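Long-range contact in NADP-dependent 2-hydroxyacid dehydrogenase (Rhizobium etli, PDB 4XCV), which probably catalyses the NADP-dependent interconversion of 2-hydroxyacids and 2-oxoacids, with NADPH bound in this structure: residues A[67-72]-A[90-95]. Sequence-based numbering, arbitrary orientation.
Sequences LKVIFS and PIVRFV. With NDP (NADPH dihydro-nicotinamide-adenine-dinucleotide phosphate), chain B.
Three backbone hydrogen bonds join Ile70 and Ser72 to Pro90 and Val92 in parallel register. Ile70 N donates to Pro90 O at 3.0 Å, Val92 N to Ile70 O at 2.8 Å, and Ser72 N to Val92 O. A water bridges the carbonyls of Ser72 and Val92, giving Val92 O a second donor, and the CA-H of Ile91 also approaches Ile70 O. Apolar packing divides between the sheet faces. On one, Val92 CB lies 3.6 Å from Phe71 CD1, the two side chains side by side, while Val92 CG2 reaches Val69 CG1 at 3.9 Å. With its CG1 anti to the backbone N (chi1 -172°), Val69 also covers part of one face of the Phe71 ring; Val297 and Gln300 of helix 292-305 touch this phenylalanine too. Were Phe71 an alanine, Val92 CB and CG1 would probably lose their aromatic neighbour, Val69 CG1 the ring face it rests on, and a gap would be likely to open toward helix 292-305. On the other face Ile70 CB meets Ile91 CG1 at 4.2 Å. The pairing closes a beta-alpha-beta unit, through helix 78-81, at one edge of the five-stranded parallel sheet, in the smaller lobe of a fold consistent with D-2-hydroxyacid dehydrogenases. Just past the strand, Arg93 extends to the cofactor, its NH2 donating to NDP O2N at 2.6 Å in the guanidinium plane. NDP O2A lies above the rim of one guanidinium face and Val95 CG2 over the centre of the opposite one, while Arg93 NH1 donates a hydrogen bond to Ala75 O.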
loop_
_atom_site.group_PDB
_atom_site.type_symbol
_atom_site.label_atom_id
_atom_site.label_comp_id
_atom_site.label_asym_id
_atom_site.label_seq_id
_atom_site.Cartn_x
_atom_site.Cartn_y
_atom_site.Cartn_z
ATOM N N LEU A 67 -17.823 -35.761 21.567
ATOM C CA LEU A 67 -16.921 -34.969 20.714
ATOM C C LEU A 67 -15.484 -35.057 21.217
ATOM O O LEU A 67 -15.215 -35.018 22.418
ATOM C CB LEU A 67 -17.336 -33.482 20.657
ATOM C CG LEU A 67 -18.675 -33.199 20.016
ATOM C CD1 LEU A 67 -19.036 -31.730 20.225
ATOM C CD2 LEU A 67 -18.681 -33.589 18.541
ATOM N N LYS A 68 -14.563 -35.143 20.253
ATOM C CA LYS A 68 -13.113 -35.094 20.479
ATOM C C LYS A 68 -12.510 -33.718 20.197
ATOM O O LYS A 68 -11.515 -33.371 20.838
ATOM C CB LYS A 68 -12.432 -36.151 19.614
ATOM C CG LYS A 68 -12.927 -37.561 19.901
ATOM C CD LYS A 68 -12.103 -38.556 19.121
ATOM C CE LYS A 68 -12.352 -40.000 19.513
ATOM N NZ LYS A 68 -13.540 -40.515 18.812
ATOM N N VAL A 69 -13.028 -32.988 19.202
ATOM C CA VAL A 69 -12.455 -31.710 18.802
ATOM C C VAL A 69 -13.598 -30.815 18.375
ATOM O O VAL A 69 -14.513 -31.255 17.665
ATOM C CB VAL A 69 -11.442 -31.818 17.626
ATOM C CG1 VAL A 69 -10.758 -30.458 17.436
ATOM C CG2 VAL A 69 -10.423 -32.934 17.869
ATOM N N ILE A 70 -13.516 -29.550 18.780
ATOM C CA ILE A 70 -14.365 -28.495 18.252
ATOM C C ILE A 70 -13.555 -27.582 17.319
ATOM O O ILE A 70 -12.460 -27.129 17.698
ATOM C CB ILE A 70 -14.984 -27.644 19.393
ATOM C CG1 ILE A 70 -15.988 -28.487 20.176
ATOM C CG2 ILE A 70 -15.613 -26.360 18.887
ATOM C CD1 ILE A 70 -16.277 -27.934 21.536
ATOM N N PHE A 71 -14.118 -27.306 16.146
ATOM C CA PHE A 71 -13.551 -26.382 15.199
ATOM C C PHE A 71 -14.395 -25.149 15.140
ATOM O O PHE A 71 -15.600 -25.207 14.879
ATOM C CB PHE A 71 -13.429 -27.017 13.815
ATOM C CG PHE A 71 -12.493 -28.188 13.773
ATOM C CD1 PHE A 71 -11.148 -27.957 13.562
ATOM C CD2 PHE A 71 -12.920 -29.481 13.977
ATOM C CE1 PHE A 71 -10.244 -29.003 13.529
ATOM C CE2 PHE A 71 -12.027 -30.547 13.931
ATOM C CZ PHE A 71 -10.683 -30.302 13.694
ATOM N N SER A 72 -13.783 -23.998 15.413
ATOM C CA SER A 72 -14.465 -22.734 15.185
ATOM C C SER A 72 -14.687 -22.499 13.703
ATOM O O SER A 72 -13.821 -22.758 12.873
ATOM C CB SER A 72 -13.629 -21.580 15.767
ATOM O OG SER A 72 -14.368 -20.382 15.587
ATOM N N PRO A 90 -10.052 -29.943 22.838
ATOM C CA PRO A 90 -9.414 -28.849 22.092
ATOM C C PRO A 90 -10.407 -28.087 21.238
ATOM O O PRO A 90 -11.305 -28.670 20.633
ATOM C CB PRO A 90 -8.398 -29.565 21.202
ATOM C CG PRO A 90 -8.095 -30.833 21.921
ATOM C CD PRO A 90 -9.364 -31.237 22.612
ATOM N N ILE A 91 -10.232 -26.766 21.217
ATOM C CA ILE A 91 -10.953 -25.906 20.315
ATOM C C ILE A 91 -9.952 -25.301 19.359
ATOM O O ILE A 91 -8.975 -24.666 19.792
ATOM C CB ILE A 91 -11.652 -24.782 21.083
ATOM C CG1 ILE A 91 -12.685 -25.376 22.057
ATOM C CG2 ILE A 91 -12.312 -23.825 20.099
ATOM C CD1 ILE A 91 -13.106 -24.450 23.138
ATOM N N VAL A 92 -10.156 -25.527 18.086
ATOM C CA VAL A 92 -9.241 -25.128 17.013
ATOM C C VAL A 92 -9.812 -23.915 16.306
ATOM O O VAL A 92 -10.948 -23.961 15.823
ATOM C CB VAL A 92 -9.041 -26.305 16.003
ATOM C CG1 VAL A 92 -8.221 -25.912 14.788
ATOM C CG2 VAL A 92 -8.402 -27.473 16.685
ATOM N N ARG A 93 -9.049 -22.827 16.222
ATOM C CA ARG A 93 -9.546 -21.667 15.494
ATOM C C ARG A 93 -9.231 -21.748 14.027
ATOM O O ARG A 93 -8.372 -22.494 13.590
ATOM C CB ARG A 93 -9.073 -20.367 16.118
ATOM C CG ARG A 93 -7.647 -20.124 15.888
ATOM C CD ARG A 93 -7.229 -18.923 16.744
ATOM N NE ARG A 93 -6.017 -18.392 16.271
ATOM C CZ ARG A 93 -5.932 -17.348 15.446
ATOM N NH1 ARG A 93 -6.999 -16.664 14.991
ATOM N NH2 ARG A 93 -4.753 -17.001 15.071
ATOM N N PHE A 94 -10.036 -21.055 13.243
ATOM C CA PHE A 94 -9.915 -21.073 11.840
ATOM C C PHE A 94 -8.854 -20.093 11.481
ATOM O O PHE A 94 -9.062 -18.886 11.629
ATOM C CB PHE A 94 -11.245 -20.734 11.188
ATOM C CG PHE A 94 -11.172 -20.606 9.702
ATOM C CD1 PHE A 94 -10.247 -21.321 8.917
ATOM C CD2 PHE A 94 -12.082 -19.800 9.055
ATOM C CE1 PHE A 94 -10.178 -21.163 7.576
ATOM C CE2 PHE A 94 -12.060 -19.708 7.669
ATOM C CZ PHE A 94 -11.100 -20.388 6.943
ATOM N N VAL A 95 -7.689 -20.589 11.092
ATOM C CA VAL A 95 -6.626 -19.808 10.581
ATOM C C VAL A 95 -6.487 -20.163 9.125
ATOM O O VAL A 95 -5.997 -21.250 8.724
ATOM C CB VAL A 95 -5.290 -19.990 11.358
ATOM C CG1 VAL A 95 -4.162 -19.242 10.681
ATOM C CG2 VAL A 95 -5.459 -19.483 12.770
HETATM P PA NDP B . -3.383 -14.656 17.301
HETATM O O1A NDP B . -2.386 -15.366 16.439
HETATM O O2A NDP B . -4.128 -15.403 18.389
HETATM O O5B NDP B . -2.622 -13.405 17.945
HETATM C C5B NDP B . -3.289 -12.621 18.939
HETATM C C4B NDP B . -2.307 -11.575 19.413
HETATM O O4B NDP B . -2.996 -10.705 20.305
HETATM C C3B NDP B . -1.140 -12.182 20.156
HETATM O O3B NDP B . 0.069 -11.452 19.866
HETATM C C2B NDP B . -1.570 -11.970 21.583
HETATM O O2B NDP B . -0.485 -11.873 22.547
HETATM C C1B NDP B . -2.261 -10.612 21.488
HETATM N N9A NDP B . -3.151 -10.335 22.617
HETATM C C8A NDP B . -4.229 -11.069 22.955
HETATM N N7A NDP B . -4.754 -10.578 24.119
HETATM C C5A NDP B . -3.940 -9.550 24.506
HETATM C C6A NDP B . -3.906 -8.717 25.623
HETATM N N6A NDP B . -4.851 -8.775 26.563
HETATM N N1A NDP B . -2.923 -7.813 25.703
HETATM C C2A NDP B . -1.982 -7.724 24.739
HETATM N N3A NDP B . -1.939 -8.498 23.642
HETATM C C4A NDP B . -2.946 -9.395 23.567
HETATM O O3 NDP B . -4.505 -13.956 16.387
HETATM P PN NDP B . -4.433 -13.508 14.845
HETATM O O1N NDP B . -3.226 -12.643 14.695
HETATM O O2N NDP B . -4.517 -14.658 13.959
HETATM O O5D NDP B . -5.782 -12.703 14.708
HETATM C C5D NDP B . -6.062 -11.590 15.569
HETATM C C4D NDP B . -7.568 -11.316 15.470
HETATM O O4D NDP B . -7.883 -10.766 14.199
HETATM C C3D NDP B . -8.456 -12.526 15.559
HETATM O O3D NDP B . -8.699 -12.901 16.927
HETATM C C2D NDP B . -9.725 -12.102 14.837
HETATM O O2D NDP B . -10.683 -11.604 15.801
HETATM C C1D NDP B . -9.291 -10.940 13.991
HETATM N N1N NDP B . -9.477 -11.097 12.545
HETATM C C2N NDP B . -10.142 -10.140 11.822
HETATM C C3N NDP B . -10.415 -10.308 10.507
HETATM C C7N NDP B . -11.073 -9.303 9.714
HETATM O O7N NDP B . -11.598 -9.688 8.642
HETATM N N7N NDP B . -11.120 -8.025 10.042
HETATM C C4N NDP B . -9.925 -11.511 9.800
HETATM C C5N NDP B . -9.204 -12.432 10.660
HETATM C C6N NDP B . -9.011 -12.270 11.950
HETATM P P2B NDP B . 0.543 -13.114 22.723
HETATM O O1X NDP B . 1.335 -12.781 23.946
HETATM O O2X NDP B . -0.326 -14.350 22.877
HETATM O O3X NDP B . 1.323 -13.205 21.476
HETATM O O HOH W 1 -11.394 -24.246 13.030
#